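Local coordinates for protein binary enterotoxin of Clostridium perfringens component a (Clostridium perfringens, PDB 5WTZ) that binds NAD+ and, as the actin-specific enzyme component of a binary enterotoxin, probably transfers its ADP-ribose group to actin, at residues D149-L154 and K199-A204; A285-K290 and L386-Y391; S39-N44 and N73-N78. All blocks are in the same frame, centred on the assembly; numbering follows the deposited sequence.

Contact 1: residues D149-L154 and K199-A204; sequences DINSKL and KGKQYA
The ring of Tyr-203 reaches the backbone of 149-154 with its OH and its CE2 edge, CE2 lying against the CB of Ser-152 and the phenol oxygen meeting the main chain. Segment 149-154 lies in the loop ahead of strand 156-162, and 199-204 runs from the turn after strand 187-198 into strand 201-211, in the mixed five-stranded sheet of the N-terminal ADP-ribosyltransferase-like half. The contact is a worked example of an aromatic side chain that holds a loop by its hydroxyl. CB of Tyr-203 already points toward the loop, and chi1 of -61° places CG anti to the carbonyl carbon, beside the backbone N. The OH of Tyr-203 accepts a nearly straight hydrogen bond from Ser-152 N at 3.1 Å (167° at the hydrogen). The carbonyl oxygens of Ser-152 and Leu-154 lie at the ring edge, in its plane. Leu-154 O is buried by the contact and has no hydrogen-bonding partner in the model; it faces the CD2-CE2 edge of the ring, 3.3 Å from Tyr-203 CE2.

The loop is also shaped from within: Ser-152 OG, anti to its own backbone N, accepts from Leu-154 N at 3.0 Å, an ST turn. Outside the two segments, Tyr-97 of strand 92-98 meets the Tyr-203 ring with planes at about 45° and bonds to Ile-150 O through its hydroxyl. Lys-201 passes its CD by Asn-151 OD1 before its ammonium pairs with Glu-110.

At the exposed end the grip is looser. The chain of Lys-199, bent at chi2, crosses Asp-149 obliquely, and the salt bridge from Lys-199 NZ to Asp-149 OD1 is long at 3.7 Å. The aliphatic CE of Lys-199 comes closer than the charge does, lying 3.1 Å from Asp-149 O.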
# COMPACT_ATOMS: atom_id res chain seq x y z
N ASP A 149 1.64 25.41 13.62
CA ASP A 149 2.12 26.49 14.48
C ASP A 149 2.10 26.03 15.93
O ASP A 149 2.21 26.84 16.86
CB ASP A 149 1.27 27.74 14.31
CG ASP A 149 1.92 28.97 14.90
OD1 ASP A 149 3.14 28.93 15.16
OD2 ASP A 149 1.22 29.99 15.10
N ILE A 150 1.94 24.72 16.11
CA ILE A 150 1.79 24.14 17.44
C ILE A 150 2.58 22.84 17.60
O ILE A 150 3.01 22.23 16.62
CB ILE A 150 0.27 23.91 17.79
CG1 ILE A 150 -0.47 23.12 16.70
CG2 ILE A 150 -0.46 25.23 18.03
CD1 ILE A 150 -0.30 21.66 16.77
N ASN A 151 2.75 22.45 18.85
CA ASN A 151 3.50 21.25 19.20
C ASN A 151 2.87 19.99 18.63
O ASN A 151 1.66 19.92 18.45
CB ASN A 151 3.59 21.13 20.72
CG ASN A 151 4.25 19.83 21.15
OD1 ASN A 151 5.47 19.69 21.05
ND2 ASN A 151 3.45 18.88 21.60
N SER A 152 3.70 18.99 18.35
CA SER A 152 3.19 17.65 18.13
C SER A 152 3.94 16.67 19.00
O SER A 152 5.13 16.84 19.26
CB SER A 152 3.30 17.26 16.66
OG SER A 152 2.76 15.97 16.43
N LYS A 153 3.25 15.63 19.46
CA LYS A 153 3.92 14.52 20.13
C LYS A 153 4.60 13.60 19.09
O LYS A 153 5.35 12.69 19.45
CB LYS A 153 2.93 13.74 20.99
CG LYS A 153 2.40 14.54 22.17
CD LYS A 153 1.57 13.66 23.09
CE LYS A 153 0.85 14.50 24.14
NZ LYS A 153 -0.02 13.66 25.00
N LEU A 154 4.33 13.86 17.81
CA LEU A 154 4.90 13.08 16.71
C LEU A 154 6.26 13.66 16.27
O LEU A 154 6.50 14.86 16.43
CB LEU A 154 3.93 13.04 15.52
CG LEU A 154 2.51 12.53 15.79
CD1 LEU A 154 1.70 12.59 14.50
CD2 LEU A 154 2.55 11.11 16.33
N LYS A 199 8.57 26.04 17.00
CA LYS A 199 8.38 26.36 18.42
C LYS A 199 9.50 25.77 19.29
O LYS A 199 9.23 25.16 20.33
CB LYS A 199 7.02 25.86 18.91
CG LYS A 199 5.82 26.53 18.26
CD LYS A 199 5.69 27.98 18.71
CE LYS A 199 4.38 28.59 18.23
NZ LYS A 199 4.28 30.04 18.53
N GLY A 200 10.74 25.91 18.84
CA GLY A 200 11.90 25.54 19.64
C GLY A 200 12.24 24.06 19.58
O GLY A 200 13.24 23.63 20.16
N LYS A 201 11.42 23.29 18.88
CA LYS A 201 11.58 21.84 18.82
C LYS A 201 11.90 21.36 17.41
O LYS A 201 11.33 21.82 16.42
CB LYS A 201 10.30 21.16 19.32
CG LYS A 201 10.30 19.65 19.24
CD LYS A 201 9.02 19.12 19.90
CE LYS A 201 8.89 17.62 19.76
NZ LYS A 201 10.08 16.91 20.29
N GLN A 202 12.83 20.41 17.32
CA GLN A 202 13.21 19.86 16.03
C GLN A 202 12.32 18.70 15.59
O GLN A 202 11.99 17.81 16.38
CB GLN A 202 14.67 19.39 16.05
CG GLN A 202 15.66 20.54 16.12
CD GLN A 202 17.10 20.08 16.03
OE1 GLN A 202 17.38 18.88 15.93
NE2 GLN A 202 18.03 21.04 16.06
N TYR A 203 11.95 18.71 14.32
CA TYR A 203 11.19 17.63 13.72
C TYR A 203 11.91 17.18 12.47
O TYR A 203 12.59 17.97 11.82
CB TYR A 203 9.77 18.07 13.39
CG TYR A 203 8.94 18.52 14.57
CD1 TYR A 203 9.02 19.83 15.05
CD2 TYR A 203 8.06 17.64 15.20
CE1 TYR A 203 8.25 20.26 16.13
CE2 TYR A 203 7.29 18.06 16.28
CZ TYR A 203 7.39 19.37 16.74
OH TYR A 203 6.63 19.79 17.81
N ALA A 204 11.76 15.91 12.11
CA ALA A 204 12.25 15.42 10.83
C ALA A 204 11.25 15.82 9.74
O ALA A 204 10.11 15.35 9.73
CB ALA A 204 12.44 13.91 10.86

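Contact 2: residues A285-K290 and L386-Y391; sequences ALKKRK and LIDHGY
Asp-388 OD2 takes the shortest polar bond of this contact, a 2.8 Å salt bridge from Lys-287 NZ that arrives on its syn lone pair, the side of the other oxygen. The lysine chain runs extended until chi4 (72°), where a bend swings NZ round to the carboxylate. OD1, the other oxygen of Asp-388, accepts a hydrogen bond from Ser-283 OG and a weak one from His-389 N, at 3.0 Å. The carboxylate is thus shared between Lys-287, Ser-283 of helix 272-286 and the backbone of His-389, and the lysine charge would be expected to favour its ionised form.

Beside this bridge, whose exposed partner is Lys-287, lies an apolar contact. Leu-286 points its branches at the strand: CD1 packs 3.9 Å from CG of Leu-386 and 3.8 Å from Asp-388 N, while CD2 rests 3.5 Å from Leu-386 O.

The contact joins the last part of helix 272-286 and the loop after it to the end of strand 384-387. Leu-386 also touches Ile-246 and Tyr-249 of helix 240-263, and lies about 4 Å, side chain to side chain, from the NAD-binding Glu-384. Beyond Asp-388, Gly-390 and Tyr-391 face Val-337 in a G1 beta bulge, close to strand 391-403 and beside strand 334-337.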
# COMPACT_ATOMS: atom_id res chain seq x y z
N ALA A 285 10.56 -19.14 -18.76
CA ALA A 285 9.30 -18.51 -19.17
C ALA A 285 9.12 -17.14 -18.53
O ALA A 285 8.68 -16.17 -19.18
CB ALA A 285 8.13 -19.41 -18.82
N LEU A 286 9.45 -17.04 -17.25
CA LEU A 286 9.19 -15.82 -16.50
C LEU A 286 10.17 -14.69 -16.86
O LEU A 286 9.99 -13.55 -16.44
CB LEU A 286 9.23 -16.11 -15.01
CG LEU A 286 8.16 -17.08 -14.52
CD1 LEU A 286 8.30 -17.44 -13.04
CD2 LEU A 286 6.77 -16.51 -14.79
N LYS A 287 11.18 -14.99 -17.66
CA LYS A 287 12.14 -14.00 -18.12
C LYS A 287 11.77 -13.44 -19.50
O LYS A 287 12.47 -12.58 -20.03
CB LYS A 287 13.56 -14.59 -18.19
CG LYS A 287 14.14 -15.00 -16.84
CD LYS A 287 15.50 -15.64 -17.04
CE LYS A 287 16.21 -15.83 -15.70
NZ LYS A 287 15.58 -16.92 -14.92
N LYS A 288 10.68 -13.93 -20.08
CA LYS A 288 10.41 -13.66 -21.49
C LYS A 288 9.70 -12.32 -21.74
O LYS A 288 9.80 -11.75 -22.83
CB LYS A 288 9.62 -14.82 -22.12
CG LYS A 288 10.47 -16.07 -22.29
CD LYS A 288 9.74 -17.22 -22.94
CE LYS A 288 9.58 -17.01 -24.43
NZ LYS A 288 9.12 -18.27 -25.08
N ARG A 289 9.00 -11.81 -20.74
CA ARG A 289 8.45 -10.47 -20.86
C ARG A 289 8.39 -9.78 -19.51
O ARG A 289 7.48 -10.04 -18.72
CB ARG A 289 7.06 -10.52 -21.50
CG ARG A 289 6.42 -9.14 -21.65
CD ARG A 289 5.04 -9.25 -22.29
NE ARG A 289 5.09 -9.21 -23.75
CZ ARG A 289 4.69 -8.18 -24.49
NH1 ARG A 289 4.20 -7.10 -23.91
NH2 ARG A 289 4.78 -8.24 -25.81
N LYS A 290 9.39 -8.94 -19.24
CA LYS A 290 9.51 -8.22 -17.98
C LYS A 290 8.29 -7.37 -17.70
O LYS A 290 7.69 -6.81 -18.62
CB LYS A 290 10.75 -7.32 -17.98
CG LYS A 290 12.05 -8.09 -17.89
CD LYS A 290 13.20 -7.14 -18.03
CE LYS A 290 14.55 -7.81 -17.79
NZ LYS A 290 14.74 -8.15 -16.35
N LEU A 386 3.04 -14.40 -11.46
CA LEU A 386 4.03 -15.34 -10.94
C LEU A 386 5.42 -14.75 -11.10
O LEU A 386 5.84 -14.38 -12.19
CB LEU A 386 3.92 -16.68 -11.67
CG LEU A 386 4.82 -17.84 -11.22
CD1 LEU A 386 4.52 -18.17 -9.77
CD2 LEU A 386 4.62 -19.06 -12.11
N ILE A 387 6.16 -14.68 -9.99
CA ILE A 387 7.47 -14.02 -9.97
C ILE A 387 8.57 -15.08 -9.97
O ILE A 387 8.42 -16.11 -9.30
CB ILE A 387 7.57 -13.08 -8.72
CG1 ILE A 387 6.47 -12.02 -8.79
CG2 ILE A 387 8.95 -12.45 -8.60
CD1 ILE A 387 6.32 -11.15 -7.53
N ASP A 388 9.66 -14.82 -10.71
CA ASP A 388 10.79 -15.73 -10.81
C ASP A 388 11.43 -16.00 -9.44
O ASP A 388 11.34 -15.17 -8.53
CB ASP A 388 11.84 -15.17 -11.80
CG ASP A 388 12.76 -16.25 -12.39
OD1 ASP A 388 12.50 -17.47 -12.22
OD2 ASP A 388 13.77 -15.88 -13.04
N HIS A 389 12.04 -17.16 -9.29
CA HIS A 389 12.72 -17.47 -8.04
C HIS A 389 13.96 -16.60 -7.86
O HIS A 389 14.53 -16.10 -8.83
CB HIS A 389 13.09 -18.95 -7.99
CG HIS A 389 14.11 -19.36 -9.01
ND1 HIS A 389 15.41 -19.65 -8.67
CD2 HIS A 389 14.01 -19.53 -10.35
CE1 HIS A 389 16.08 -19.99 -9.77
NE2 HIS A 389 15.25 -19.92 -10.79
N GLY A 390 14.38 -16.39 -6.61
CA GLY A 390 15.68 -15.80 -6.35
C GLY A 390 15.71 -14.30 -6.19
O GLY A 390 16.78 -13.71 -6.23
N TYR A 391 14.55 -13.67 -6.04
CA TYR A 391 14.51 -12.24 -5.70
C TYR A 391 14.50 -12.10 -4.19
O TYR A 391 14.69 -13.09 -3.49
CB TYR A 391 13.27 -11.56 -6.29
CG TYR A 391 13.34 -11.22 -7.78
CD1 TYR A 391 14.16 -10.18 -8.25
CD2 TYR A 391 12.55 -11.89 -8.70
CE1 TYR A 391 14.21 -9.85 -9.61
CE2 TYR A 391 12.60 -11.58 -10.07
CZ TYR A 391 13.42 -10.55 -10.51
OH TYR A 391 13.44 -10.25 -11.86

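Contact 3: residues S39-N44 and N73-N78; sequences STSINN and NEDLKN
Ser-41 OG and Asp-75 OD1 meet at 2.9 Å, the hydroxyl donating to the anti lone pair of the carboxylate oxygen. The same OD1 receives a second hydrogen bond from Asn-44 ND2, also 2.9 Å long, which comes from the syn side and 28° out of the carboxylate plane. The amide of Asn-44 stands almost perpendicular to that carboxylate, at 86°, yet keeps the acceptor close to its own plane. Ser-41 OG is in turn an acceptor, from Asn-78 ND2 at 3.1 Å. In this polar chain buried Ser-41 and Asp-75 bond to each other and to two partly exposed asparagines.

Ser-41 and Asn-44 on one helix, Asp-75 and Asn-78 on the other, are three residues apart. Asp-75 CG stands anti to its carbonyl carbon, beside the backbone N, and the carboxylate ends nearer the other helix. The small serine is consistent with the close approach: Ser-41 CB lies 3.5 Å from Asn-78 CB.

Segments 39-44 and 73-78 of helices 36-61 and 70-83 cross at -105°, their local axes 8.8 Å apart. Next to the polar chain, Ile-42 packs on Ile-79 and Ala-82, and Leu-76 reaches Ile-52 and Tyr-55 farther along helix 36-61.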
# COMPACT_ATOMS: atom_id res chain seq x y z
N SER A 39 -23.08 15.17 0.78
CA SER A 39 -22.97 16.04 1.94
C SER A 39 -22.97 15.22 3.23
O SER A 39 -22.11 15.41 4.08
CB SER A 39 -24.09 17.07 1.95
OG SER A 39 -23.76 18.15 1.09
N THR A 40 -23.90 14.28 3.34
CA THR A 40 -23.99 13.47 4.55
C THR A 40 -22.80 12.52 4.69
O THR A 40 -22.42 12.17 5.80
CB THR A 40 -25.29 12.66 4.60
OG1 THR A 40 -25.28 11.68 3.56
CG2 THR A 40 -26.48 13.56 4.42
N SER A 41 -22.20 12.12 3.58
CA SER A 41 -21.02 11.25 3.67
C SER A 41 -19.77 12.05 4.05
O SER A 41 -18.95 11.58 4.83
CB SER A 41 -20.80 10.50 2.35
OG SER A 41 -21.64 9.36 2.29
N ILE A 42 -19.64 13.26 3.52
CA ILE A 42 -18.57 14.14 3.98
C ILE A 42 -18.77 14.48 5.46
O ILE A 42 -17.81 14.55 6.23
CB ILE A 42 -18.52 15.44 3.14
CG1 ILE A 42 -17.92 15.13 1.76
CG2 ILE A 42 -17.71 16.52 3.84
CD1 ILE A 42 -16.59 14.42 1.81
N ASN A 43 -20.02 14.68 5.87
CA ASN A 43 -20.31 14.91 7.28
C ASN A 43 -19.92 13.72 8.14
O ASN A 43 -19.42 13.88 9.26
CB ASN A 43 -21.79 15.24 7.49
CG ASN A 43 -22.08 16.72 7.39
OD1 ASN A 43 -21.23 17.55 7.73
ND2 ASN A 43 -23.28 17.07 6.93
N ASN A 44 -20.13 12.51 7.62
CA ASN A 44 -19.72 11.29 8.30
C ASN A 44 -18.19 11.21 8.43
O ASN A 44 -17.67 10.66 9.39
CB ASN A 44 -20.25 10.05 7.58
CG ASN A 44 -21.75 9.85 7.74
OD1 ASN A 44 -22.40 10.48 8.59
ND2 ASN A 44 -22.31 8.95 6.94
N ASN A 73 -20.11 1.53 3.14
CA ASN A 73 -19.94 1.33 1.71
C ASN A 73 -20.33 2.59 0.96
O ASN A 73 -19.56 3.09 0.13
CB ASN A 73 -20.77 0.14 1.23
CG ASN A 73 -20.18 -1.19 1.67
OD1 ASN A 73 -18.99 -1.29 1.95
ND2 ASN A 73 -21.01 -2.22 1.73
N GLU A 74 -21.50 3.13 1.27
CA GLU A 74 -21.97 4.37 0.65
C GLU A 74 -21.02 5.52 0.96
O GLU A 74 -20.68 6.32 0.08
CB GLU A 74 -23.39 4.73 1.10
CG GLU A 74 -24.41 3.62 0.91
CD GLU A 74 -24.47 3.12 -0.53
OE1 GLU A 74 -24.83 3.91 -1.43
OE2 GLU A 74 -24.15 1.93 -0.75
N ASP A 75 -20.60 5.61 2.21
CA ASP A 75 -19.61 6.60 2.60
C ASP A 75 -18.34 6.51 1.74
O ASP A 75 -17.87 7.53 1.22
CB ASP A 75 -19.26 6.44 4.08
CG ASP A 75 -20.43 6.79 4.97
OD1 ASP A 75 -21.20 7.69 4.58
OD2 ASP A 75 -20.59 6.18 6.05
N LEU A 76 -17.81 5.30 1.57
CA LEU A 76 -16.62 5.12 0.75
C LEU A 76 -16.86 5.62 -0.68
O LEU A 76 -16.04 6.34 -1.24
CB LEU A 76 -16.18 3.66 0.75
CG LEU A 76 -15.58 3.13 2.06
CD1 LEU A 76 -15.08 1.72 1.89
CD2 LEU A 76 -14.47 4.04 2.54
N LYS A 77 -18.00 5.25 -1.26
CA LYS A 77 -18.33 5.65 -2.62
C LYS A 77 -18.54 7.17 -2.72
O LYS A 77 -18.00 7.81 -3.62
CB LYS A 77 -19.59 4.93 -3.11
CG LYS A 77 -19.52 3.41 -3.08
CD LYS A 77 -20.90 2.78 -3.26
CE LYS A 77 -20.88 1.26 -3.11
NZ LYS A 77 -20.31 0.57 -4.30
N ASN A 78 -19.31 7.73 -1.79
CA ASN A 78 -19.72 9.13 -1.89
C ASN A 78 -18.62 10.14 -1.56
O ASN A 78 -18.60 11.23 -2.13
CB ASN A 78 -20.93 9.40 -0.99
CG ASN A 78 -22.12 8.49 -1.30
OD1 ASN A 78 -22.22 7.93 -2.39
ND2 ASN A 78 -23.01 8.33 -0.32

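From the N terminus, contact 3 comes first and folds helix 70-83 back across helix 36-61, closing a span of 28 mostly helical residues. Contact 1 then opens and closes in the same ADP-ribosyltransferase-like half, joining the loop before strand 156-162 to the start of strand 201-211 and closing over 44 residues, 27 of them strand. Contact 2 follows in the second half, closing 95 residues between helix 272-286 and strand 384-387 near the NAD site. The three are in series; none nests in or crosses another. Contact 2 lies across the chain's centre from both others, its centre about 46 Å from that of contact 1. Contacts 3 and 1 tie the first half internally and contact 2 the second; none of the three joins the two.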